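Local coordinates for orotidine 5'-phosphate decarboxylase (Streptomyces avermitilis, PDB 3V75), which probably catalyses the decarboxylation of orotidine 5'-phosphate to UMP, the last step of de novo UMP biosynthesis, at residues Val97-Arg108 against Asp138-Leu146; Met127-Lys137 against Ser156-Ser167. All coordinates share one frame; numbering follows the deposited sequence.

Overall arrangement
Both contacts lie in one stretch of the TIM barrel, and the turn and loop before strand 145-148 join them. In contact 1 this loop packs against helix 93-109; in contact 2 the preceding helix 124-134 lies beside the following helix 158-167. Contact 1 is the more buried of the two and the more polar, with a salt bridge near the barrel wall and an apolar patch round Leu141 farther from it. Contact 2, partly buried on the outer layer, is helix against helix, almost wholly apolar, with a serine bond, seen in one of two conformers, at its end. The two meet where Ser143 N lies 2.9 Å from Phe134 O, and both touch the second subunit.

Contact 1: residues Val97-Arg108 against Asp138-Leu146; sequences VAVLEKTVAEAR and DSPLFSDAL
Leu141 presses its branched end into the side of helix 93-109. Its CD2 sits 3.6 Å from Glu101 CG and also meets Leu100 CG, while CD1 reaches Val97 CG1 at 4.1 Å, so one short, forked residue fills the space between successive helix turns. Farther along, Val104 CG1, held anti to its own nitrogen (chi1 168°), comes down on Phe142 O at 3.3 Å; a compact beta-branched residue suits so close an approach to backbone. Beyond it lies the polar end. Arg108 grips Asp144 side-on: NE comes to OD2, 2.9 Å away, from above the carboxylate plane, and NH2 meets OD1 on its syn side, both bonds nearly straight. The two planes are turned 43° apart, and the bend at chi3 (75°) lets the long chain turn its NE edge to the acid. Phe142 CE2 lies over one guanidinium face. Asp144 also takes Arg30 and the backbone N of Val114, so its buried charge is shared by several donors. Cut back to an alanine, Arg108 would take away both nitrogens, and Asp144 would probably be left to Arg30 and the Val114 amide, with Phe142 CD2 and CE2 losing the guanidinium they pack against. The looser side is at Pro140, an exposed residue of the type I turn, where Glu101 OE2 merely lies 3.4 Å from Pro140 CG; Glu101 OE1 bonds to Ser94 OG of the second subunit. The chemistry implies that leucine and valine seat the loop by shape, whereas the paired charges probably fix Asp144, just before strand 145-148.

Contact 2: residues Met127-Lys137 against Ser156-Ser167; sequences MAAYAEAFLRK and SLRPAVELARES
Leu163 reaches across from helix 158-167 to the last turn of helix 124-134, and its atoms can be followed outward. CB starts toward the neighbouring helix; with CG anti to the backbone N (chi1 -176°), CG arrives 4.0 Å from Leu135 O. There the chain forks. CD2 lies 3.5 Å from Ala131 O and also touches Ala131 CB and Arg136 CB, while CD1 meets Arg136 CD at 4.2 Å. Small residues suit the middle of the interface: Ala131 CB rests 3.8 Å from Ala160 CA, and methyl groups let the helix axes come within 8.0 Å, crossing at -31°. At the other end Met127, present as selenomethionine, packs against Ser156, Leu157 and Pro159. Its CG meets Ser156 O and Pro159 CD, SE touches Leu157 CD2, and the bends at chi2 and chi3 bring CE to Ala160 CB, 4.2 Å away. Pro159 suits the first turn of its helix, where no backbone N-H is needed for a helical bond, and its CB packs on Ala128. In the conformer described, Ser167 OG closes the far end by donating to Leu135 O, in the carbonyl plane, at 2.6 Å, where the chain leaves helical torsions. On the barrel side, Leu135 and Ala160 both rest on Leu171 of strand 170-176. Neighbouring, roughly parallel helices laid over the strands between them are the hallmark of the (beta/alpha)8, or TIM, barrel.

Contact 1: residues Val97-Arg108 against Asp138-Leu146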
loop_
_atom_site.group_PDB
_atom_site.type_symbol
_atom_site.label_atom_id
_atom_site.label_comp_id
_atom_site.label_asym_id
_atom_site.label_seq_id
_atom_site.Cartn_x
_atom_site.Cartn_y
_atom_site.Cartn_z
ATOM N N VAL A 97 -5.593 -5.619 12.965
ATOM C CA VAL A 97 -6.080 -6.332 11.783
ATOM C C VAL A 97 -7.191 -7.336 12.133
ATOM O O VAL A 97 -8.137 -7.526 11.353
ATOM C CB VAL A 97 -4.896 -6.970 10.983
ATOM C CG1 VAL A 97 -5.420 -7.755 9.745
ATOM C CG2 VAL A 97 -3.888 -5.872 10.550
ATOM N N ALA A 98 -7.096 -7.956 13.310
ATOM C CA ALA A 98 -8.139 -8.871 13.763
ATOM C C ALA A 98 -9.475 -8.122 13.953
ATOM O O ALA A 98 -10.546 -8.622 13.561
ATOM C CB ALA A 98 -7.704 -9.577 15.072
ATOM N N VAL A 99 -9.420 -6.915 14.521
ATOM C CA VAL A 99 -10.657 -6.091 14.614
ATOM C C VAL A 99 -11.180 -5.778 13.212
ATOM O O VAL A 99 -12.382 -5.819 12.970
ATOM C CB VAL A 99 -10.390 -4.783 15.383
ATOM C CG1 VAL A 99 -11.624 -3.872 15.302
ATOM C CG2 VAL A 99 -10.045 -5.104 16.847
ATOM N N LEU A 100 -10.265 -5.466 12.285
ATOM C CA LEU A 100 -10.664 -5.180 10.912
ATOM C C LEU A 100 -11.371 -6.373 10.265
ATOM O O LEU A 100 -12.401 -6.209 9.599
ATOM C CB LEU A 100 -9.460 -4.760 10.065
ATOM C CG LEU A 100 -9.709 -4.406 8.602
ATOM C CD1 LEU A 100 -10.724 -3.274 8.451
ATOM C CD2 LEU A 100 -8.355 -4.018 8.000
ATOM N N GLU A 101 -10.836 -7.576 10.490
ATOM C CA GLU A 101 -11.473 -8.783 9.960
ATOM C C GLU A 101 -12.913 -8.894 10.425
ATOM O O GLU A 101 -13.826 -9.161 9.624
ATOM C CB GLU A 101 -10.691 -10.032 10.410
ATOM C CG GLU A 101 -9.353 -10.166 9.688
ATOM C CD GLU A 101 -8.441 -11.210 10.307
ATOM O OE1 GLU A 101 -8.533 -11.498 11.525
ATOM O OE2 GLU A 101 -7.594 -11.746 9.537
ATOM N N LYS A 102 -13.116 -8.718 11.728
ATOM C CA LYS A 102 -14.465 -8.890 12.302
ATOM C C LYS A 102 -15.414 -7.819 11.792
ATOM O O LYS A 102 -16.586 -8.079 11.512
ATOM C CB LYS A 102 -14.426 -8.799 13.820
ATOM C CG LYS A 102 -13.704 -9.886 14.505
ATOM C CD LYS A 102 -13.937 -9.778 16.035
ATOM C CE LYS A 102 -14.226 -8.311 16.479
ATOM N NZ LYS A 102 -12.954 -7.636 17.083
ATOM N N THR A 103 -14.897 -6.602 11.690
ATOM C CA THR A 103 -15.682 -5.455 11.258
ATOM C C THR A 103 -16.198 -5.668 9.838
ATOM O O THR A 103 -17.376 -5.446 9.550
ATOM C CB THR A 103 -14.807 -4.171 11.348
ATOM O OG1 THR A 103 -14.400 -3.988 12.714
ATOM C CG2 THR A 103 -15.574 -2.922 10.893
ATOM N N VAL A 104 -15.300 -6.089 8.940
ATOM C CA VAL A 104 -15.667 -6.307 7.554
ATOM C C VAL A 104 -16.683 -7.463 7.484
ATOM O O VAL A 104 -17.698 -7.366 6.778
ATOM C CB VAL A 104 -14.415 -6.638 6.704
ATOM C CG1 VAL A 104 -14.831 -7.155 5.350
ATOM C CG2 VAL A 104 -13.512 -5.409 6.577
ATOM N N ALA A 105 -16.440 -8.544 8.238
ATOM C CA ALA A 105 -17.373 -9.666 8.222
ATOM C C ALA A 105 -18.760 -9.225 8.698
ATOM O O ALA A 105 -19.783 -9.573 8.075
ATOM C CB ALA A 105 -16.855 -10.846 9.076
ATOM N N GLU A 106 -18.806 -8.483 9.799
ATOM C CA GLU A 106 -20.102 -8.077 10.355
ATOM C C GLU A 106 -20.805 -7.126 9.382
ATOM O O GLU A 106 -22.017 -7.217 9.174
ATOM C CB GLU A 106 -19.895 -7.383 11.709
ATOM C CG GLU A 106 -19.452 -8.305 12.820
ATOM C CD GLU A 106 -18.738 -7.558 13.973
ATOM O OE1 GLU A 106 -18.647 -6.287 13.958
ATOM O OE2 GLU A 106 -18.233 -8.260 14.884
ATOM N N ALA A 107 -20.050 -6.210 8.791
ATOM C CA ALA A 107 -20.634 -5.267 7.832
ATOM C C ALA A 107 -21.267 -6.010 6.661
ATOM O O ALA A 107 -22.409 -5.732 6.268
ATOM C CB ALA A 107 -19.591 -4.271 7.321
ATOM N N ARG A 108 -20.515 -6.962 6.095
ATOM C CA ARG A 108 -21.049 -7.690 4.951
ATOM C C ARG A 108 -22.233 -8.563 5.365
ATOM O O ARG A 108 -23.189 -8.719 4.583
ATOM C CB ARG A 108 -19.935 -8.495 4.238
ATOM C CG ARG A 108 -18.787 -7.576 3.689
ATOM C CD ARG A 108 -17.756 -8.333 2.794
ATOM N NE ARG A 108 -18.345 -8.613 1.473
ATOM C CZ ARG A 108 -18.843 -9.795 1.086
ATOM N NH1 ARG A 108 -18.804 -10.857 1.901
ATOM N NH2 ARG A 108 -19.391 -9.907 -0.107
ATOM N N ASP A 138 -12.457 -16.847 0.453
ATOM C CA ASP A 138 -11.964 -17.579 1.614
ATOM C C ASP A 138 -11.092 -16.716 2.520
ATOM O O ASP A 138 -10.653 -17.165 3.590
ATOM C CB ASP A 138 -11.076 -18.767 1.134
ATOM C CG ASP A 138 -9.746 -18.292 0.465
ATOM O OD1 ASP A 138 -9.728 -17.291 -0.321
ATOM O OD2 ASP A 138 -8.679 -18.912 0.704
ATOM N N SER A 139 -10.775 -15.500 2.112
ATOM C CA SER A 139 -9.850 -14.721 2.935
ATOM C C SER A 139 -10.539 -14.090 4.106
ATOM O O SER A 139 -11.700 -13.676 3.983
ATOM C CB SER A 139 -9.237 -13.625 2.164
ATOM O OG SER A 139 -8.528 -12.840 3.113
ATOM N N PRO A 140 -9.832 -14.005 5.279
ATOM C CA PRO A 140 -10.505 -13.381 6.422
ATOM C C PRO A 140 -10.616 -11.863 6.211
ATOM O O PRO A 140 -11.272 -11.270 7.033
ATOM C CB PRO A 140 -9.562 -13.681 7.608
ATOM C CG PRO A 140 -8.193 -13.774 6.933
ATOM C CD PRO A 140 -8.498 -14.526 5.657
ATOM N N LEU A 141 -10.007 -11.280 5.162
ATOM C CA LEU A 141 -10.264 -9.848 4.837
ATOM C C LEU A 141 -11.079 -9.613 3.554
ATOM O O LEU A 141 -11.041 -8.505 2.988
ATOM C CB LEU A 141 -8.973 -9.021 4.830
ATOM C CG LEU A 141 -8.242 -8.940 6.173
ATOM C CD1 LEU A 141 -6.745 -8.667 5.970
ATOM C CD2 LEU A 141 -8.853 -7.811 6.989
ATOM N N PHE A 142 -11.804 -10.644 3.091
ATOM C CA PHE A 142 -12.550 -10.542 1.829
ATOM C C PHE A 142 -13.448 -9.313 1.832
ATOM O O PHE A 142 -14.281 -9.161 2.734
ATOM C CB PHE A 142 -13.424 -11.774 1.572
ATOM C CG PHE A 142 -14.224 -11.705 0.269
ATOM C CD1 PHE A 142 -13.606 -11.409 -0.936
ATOM C CD2 PHE A 142 -15.589 -11.957 0.261
ATOM C CE1 PHE A 142 -14.331 -11.349 -2.142
ATOM C CE2 PHE A 142 -16.318 -11.951 -0.951
ATOM C CZ PHE A 142 -15.697 -11.609 -2.136
ATOM N N SER A 143 -13.296 -8.482 0.813
ATOM C CA SER A 143 -14.038 -7.233 0.673
ATOM C C SER A 143 -14.643 -7.174 -0.731
ATOM O O SER A 143 -14.170 -7.840 -1.658
ATOM C CB SER A 143 -13.091 -6.041 0.900
ATOM O OG SER A 143 -12.514 -6.088 2.207
ATOM N N ASP A 144 -15.680 -6.357 -0.910
ATOM C CA ASP A 144 -16.321 -6.257 -2.216
ATOM C C ASP A 144 -15.483 -5.479 -3.217
ATOM O O ASP A 144 -15.631 -5.649 -4.427
ATOM C CB ASP A 144 -17.686 -5.603 -2.038
ATOM C CG ASP A 144 -18.569 -6.457 -1.200
ATOM O OD1 ASP A 144 -18.995 -7.526 -1.714
ATOM O OD2 ASP A 144 -18.796 -6.135 0.003
ATOM N N ALA A 145 -14.598 -4.618 -2.727
ATOM C CA ALA A 145 -13.631 -3.957 -3.600
ATOM C C ALA A 145 -12.403 -3.547 -2.820
ATOM O O ALA A 145 -12.427 -3.524 -1.583
ATOM C CB ALA A 145 -14.262 -2.729 -4.308
ATOM N N LEU A 146 -11.334 -3.200 -3.542
ATOM C CA LEU A 146 -10.070 -2.830 -2.921
ATOM C C LEU A 146 -9.560 -1.592 -3.610
ATOM O O LEU A 146 -9.570 -1.528 -4.847
ATOM C CB LEU A 146 -9.061 -3.973 -3.128
ATOM C CG LEU A 146 -7.639 -3.726 -2.641
ATOM C CD1 LEU A 146 -7.529 -3.540 -1.106
ATOM C CD2 LEU A 146 -6.700 -4.883 -3.170
HETATM O O HOH W 1 -13.375 -10.034 7.078
#

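Contact 2: residues Met127-Lys137 against Ser156-Ser167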
loop_
_atom_site.group_PDB
_atom_site.type_symbol
_atom_site.label_atom_id
_atom_site.label_comp_id
_atom_site.label_asym_id
_atom_site.label_seq_id
_atom_site.Cartn_x
_atom_site.Cartn_y
_atom_site.Cartn_z
HETATM N N MSE A 127 1.441 -8.824 -6.063
HETATM C CA MSE A 127 0.132 -8.263 -6.355
HETATM C C MSE A 127 -0.941 -9.334 -6.182
HETATM O O MSE A 127 -2.008 -9.067 -5.630
HETATM C CB MSE A 127 0.092 -7.701 -7.778
HETATM C CG MSE A 127 -1.180 -6.939 -8.109
HETATM SE SE MSE A 127 -1.293 -5.224 -7.190
HETATM C CE MSE A 127 -2.338 -5.780 -5.640
ATOM N N ALA A 128 -0.656 -10.549 -6.649
ATOM C CA ALA A 128 -1.595 -11.652 -6.476
ATOM C C ALA A 128 -1.858 -11.934 -5.003
ATOM O O ALA A 128 -2.977 -12.264 -4.612
ATOM C CB ALA A 128 -1.056 -12.904 -7.172
ATOM N N ALA A 129 -0.815 -11.851 -4.177
ATOM C CA ALA A 129 -0.968 -12.098 -2.758
ATOM C C ALA A 129 -1.842 -11.023 -2.081
ATOM O O ALA A 129 -2.661 -11.348 -1.231
ATOM C CB ALA A 129 0.420 -12.201 -2.081
ATOM N N TYR A 130 -1.695 -9.750 -2.461
ATOM C CA TYR A 130 -2.641 -8.751 -1.965
ATOM C C TYR A 130 -4.070 -9.055 -2.410
ATOM O O TYR A 130 -5.040 -8.891 -1.643
ATOM C CB TYR A 130 -2.271 -7.378 -2.497
ATOM C CG TYR A 130 -1.165 -6.667 -1.742
ATOM C CD1 TYR A 130 -1.207 -6.568 -0.341
ATOM C CD2 TYR A 130 -0.128 -6.021 -2.434
ATOM C CE1 TYR A 130 -0.228 -5.858 0.365
ATOM C CE2 TYR A 130 0.865 -5.309 -1.751
ATOM C CZ TYR A 130 0.803 -5.234 -0.348
ATOM O OH TYR A 130 1.775 -4.524 0.344
ATOM N N ALA A 131 -4.217 -9.514 -3.648
ATOM C CA ALA A 131 -5.547 -9.885 -4.118
ATOM C C ALA A 131 -6.074 -11.056 -3.329
ATOM O O ALA A 131 -7.274 -11.117 -3.009
ATOM C CB ALA A 131 -5.513 -10.196 -5.617
ATOM N N GLU A 132 -5.223 -12.013 -2.993
ATOM C CA GLU A 132 -5.556 -13.191 -2.160
ATOM C C GLU A 132 -6.095 -12.702 -0.786
ATOM O O GLU A 132 -7.019 -13.280 -0.213
ATOM C CB GLU A 132 -4.303 -14.120 -1.976
ATOM C CG GLU A 132 -4.447 -15.340 -1.018
ATOM C CD GLU A 132 -3.197 -16.293 -0.963
ATOM O OE1 GLU A 132 -2.517 -16.427 -2.017
ATOM O OE2 GLU A 132 -2.951 -16.943 0.063
ATOM N N ALA A 133 -5.438 -11.668 -0.237
ATOM C CA ALA A 133 -5.820 -11.153 1.085
ATOM C C ALA A 133 -7.219 -10.512 1.061
ATOM O O ALA A 133 -7.989 -10.665 2.016
ATOM C CB ALA A 133 -4.810 -10.100 1.552
ATOM N N PHE A 134 -7.534 -9.781 -0.007
ATOM C CA PHE A 134 -8.723 -8.917 0.022
ATOM C C PHE A 134 -9.841 -9.294 -0.958
ATOM O O PHE A 134 -10.958 -8.766 -0.825
ATOM C CB PHE A 134 -8.315 -7.469 -0.259
ATOM C CG PHE A 134 -7.386 -6.896 0.771
ATOM C CD1 PHE A 134 -7.828 -6.685 2.060
ATOM C CD2 PHE A 134 -6.063 -6.599 0.463
ATOM C CE1 PHE A 134 -6.960 -6.162 3.043
ATOM C CE2 PHE A 134 -5.202 -6.089 1.409
ATOM C CZ PHE A 134 -5.643 -5.859 2.725
ATOM N N LEU A 135 -9.569 -10.124 -1.968
ATOM C CA LEU A 135 -10.503 -10.262 -3.103
ATOM C C LEU A 135 -10.924 -11.675 -3.377
ATOM O O LEU A 135 -11.592 -11.930 -4.373
ATOM C CB LEU A 135 -9.906 -9.648 -4.380
ATOM C CG LEU A 135 -9.635 -8.137 -4.270
ATOM C CD1 LEU A 135 -8.726 -7.663 -5.399
ATOM C CD2 LEU A 135 -10.933 -7.299 -4.173
ATOM N N ARG A 136 -10.548 -12.611 -2.529
ATOM C CA ARG A 136 -11.012 -13.968 -2.728
ATOM C C ARG A 136 -11.910 -14.371 -1.569
ATOM O O ARG A 136 -11.591 -14.039 -0.428
ATOM C CB ARG A 136 -9.813 -14.895 -2.818
ATOM C CG ARG A 136 -10.249 -16.210 -3.369
ATOM C CD ARG A 136 -9.072 -16.925 -3.948
ATOM N NE ARG A 136 -8.226 -17.456 -2.897
ATOM C CZ ARG A 136 -7.099 -18.094 -3.186
ATOM N NH1 ARG A 136 -6.776 -18.231 -4.485
ATOM N NH2 ARG A 136 -6.332 -18.603 -2.220
ATOM N N LYS A 137 -12.978 -15.137 -1.802
ATOM C CA LYS A 137 -13.942 -15.321 -0.688
ATOM C C LYS A 137 -13.512 -16.045 0.557
ATOM O O LYS A 137 -14.144 -15.918 1.614
ATOM C CB LYS A 137 -15.220 -15.959 -1.161
ATOM C CG LYS A 137 -14.998 -17.349 -1.725
ATOM C CD LYS A 137 -16.370 -17.963 -1.773
ATOM C CE LYS A 137 -16.319 -19.449 -2.102
ATOM N NZ LYS A 137 -17.756 -19.868 -2.069
ATOM N N SER A 156 0.396 -3.659 -14.115
ATOM C CA SER A 156 0.881 -4.373 -12.932
ATOM C C SER A 156 -0.279 -4.811 -12.028
ATOM O O SER A 156 -0.122 -5.710 -11.173
ATOM C CB SER A 156 1.863 -3.529 -12.135
ATOM O OG SER A 156 1.178 -2.458 -11.480
ATOM N N LEU A 157 -1.460 -4.210 -12.209
ATOM C CA LEU A 157 -2.636 -4.565 -11.391
ATOM C C LEU A 157 -3.321 -5.814 -11.876
ATOM O O LEU A 157 -4.285 -6.270 -11.258
ATOM C CB LEU A 157 -3.694 -3.425 -11.454
ATOM C CG LEU A 157 -3.178 -2.046 -11.034
ATOM C CD1 LEU A 157 -4.267 -0.995 -11.329
ATOM C CD2 LEU A 157 -2.739 -2.011 -9.598
ATOM N N ARG A 158 -2.865 -6.357 -13.007
ATOM C CA ARG A 158 -3.587 -7.450 -13.656
ATOM C C ARG A 158 -3.982 -8.627 -12.728
ATOM O O ARG A 158 -5.113 -9.113 -12.805
ATOM C CB ARG A 158 -2.811 -7.962 -14.872
ATOM C CG ARG A 158 -3.617 -9.021 -15.653
ATOM C CD ARG A 158 -2.894 -9.424 -16.957
ATOM N NE ARG A 158 -1.534 -9.851 -16.664
ATOM C CZ ARG A 158 -0.846 -10.745 -17.382
ATOM N NH1 ARG A 158 -1.420 -11.335 -18.466
ATOM N NH2 ARG A 158 0.395 -11.081 -16.991
ATOM N N PRO A 159 -3.073 -9.095 -11.853
ATOM C CA PRO A 159 -3.524 -10.218 -10.995
ATOM C C PRO A 159 -4.728 -9.855 -10.126
ATOM O O PRO A 159 -5.582 -10.729 -9.854
ATOM C CB PRO A 159 -2.287 -10.525 -10.114
ATOM C CG PRO A 159 -1.107 -10.040 -10.967
ATOM C CD PRO A 159 -1.640 -8.791 -11.665
ATOM N N ALA A 160 -4.798 -8.613 -9.660
ATOM C CA ALA A 160 -5.937 -8.175 -8.846
ATOM C C ALA A 160 -7.193 -7.996 -9.704
ATOM O O ALA A 160 -8.295 -8.350 -9.263
ATOM C CB ALA A 160 -5.606 -6.860 -8.132
ATOM N N VAL A 161 -7.057 -7.449 -10.921
ATOM C CA VAL A 161 -8.199 -7.350 -11.840
ATOM C C VAL A 161 -8.791 -8.728 -12.110
ATOM O O VAL A 161 -10.018 -8.920 -12.019
ATOM C CB VAL A 161 -7.791 -6.695 -13.204
ATOM C CG1 VAL A 161 -8.953 -6.740 -14.214
ATOM C CG2 VAL A 161 -7.322 -5.235 -12.996
ATOM N N GLU A 162 -7.940 -9.701 -12.437
ATOM C CA GLU A 162 -8.448 -11.022 -12.798
ATOM C C GLU A 162 -9.141 -11.691 -11.619
ATOM O O GLU A 162 -10.197 -12.313 -11.761
ATOM C CB GLU A 162 -7.308 -11.921 -13.300
ATOM C CG GLU A 162 -6.730 -11.487 -14.636
ATOM C CD GLU A 162 -5.423 -12.277 -14.979
ATOM O OE1 GLU A 162 -4.869 -13.007 -14.096
ATOM O OE2 GLU A 162 -4.911 -12.137 -16.129
ATOM N N LEU A 163 -8.531 -11.605 -10.441
ATOM C CA LEU A 163 -9.137 -12.274 -9.285
ATOM C C LEU A 163 -10.424 -11.577 -8.872
ATOM O O LEU A 163 -11.405 -12.243 -8.512
ATOM C CB LEU A 163 -8.150 -12.333 -8.118
ATOM C CG LEU A 163 -8.696 -13.102 -6.920
ATOM C CD1 LEU A 163 -9.306 -14.494 -7.323
ATOM C CD2 LEU A 163 -7.618 -13.255 -5.810
ATOM N N ALA A 164 -10.432 -10.248 -8.942
ATOM C CA ALA A 164 -11.664 -9.507 -8.667
ATOM C C ALA A 164 -12.788 -9.962 -9.606
ATOM O O ALA A 164 -13.921 -10.229 -9.146
ATOM C CB ALA A 164 -11.433 -8.032 -8.799
ATOM N N ARG A 165 -12.519 -10.070 -10.915
ATOM C CA ARG A 165 -13.585 -10.516 -11.827
ATOM C C ARG A 165 -14.111 -11.890 -11.409
ATOM O O ARG A 165 -15.303 -12.159 -11.476
ATOM C CB ARG A 165 -13.092 -10.670 -13.262
ATOM C CG ARG A 165 -12.747 -9.433 -13.984
ATOM C CD ARG A 165 -12.530 -9.786 -15.505
ATOM N NE ARG A 165 -12.084 -8.582 -16.209
ATOM C CZ ARG A 165 -12.955 -7.655 -16.591
ATOM N NH1 ARG A 165 -14.266 -7.866 -16.379
ATOM N NH2 ARG A 165 -12.550 -6.551 -17.198
ATOM N N GLU A 166 -13.198 -12.793 -11.046
ATOM C CA GLU A 166 -13.588 -14.148 -10.671
ATOM C C GLU A 166 -14.465 -14.210 -9.415
ATOM O O GLU A 166 -15.350 -15.050 -9.327
ATOM C CB GLU A 166 -12.351 -15.032 -10.474
ATOM C CG GLU A 166 -11.617 -15.306 -11.770
ATOM C CD GLU A 166 -10.371 -16.132 -11.578
ATOM O OE1 GLU A 166 -10.025 -16.486 -10.425
ATOM O OE2 GLU A 166 -9.757 -16.496 -12.621
ATOM N N SER A 167 -14.225 -13.320 -8.454
ATOM C CA SER A 167 -14.951 -13.308 -7.169
ATOM C C SER A 167 -16.198 -12.436 -7.183
ATOM O O SER A 167 -16.953 -12.442 -6.222
ATOM C CB SER A 167 -14.055 -12.761 -6.067
ATOM O OG SER A 167 -12.935 -13.595 -5.868
#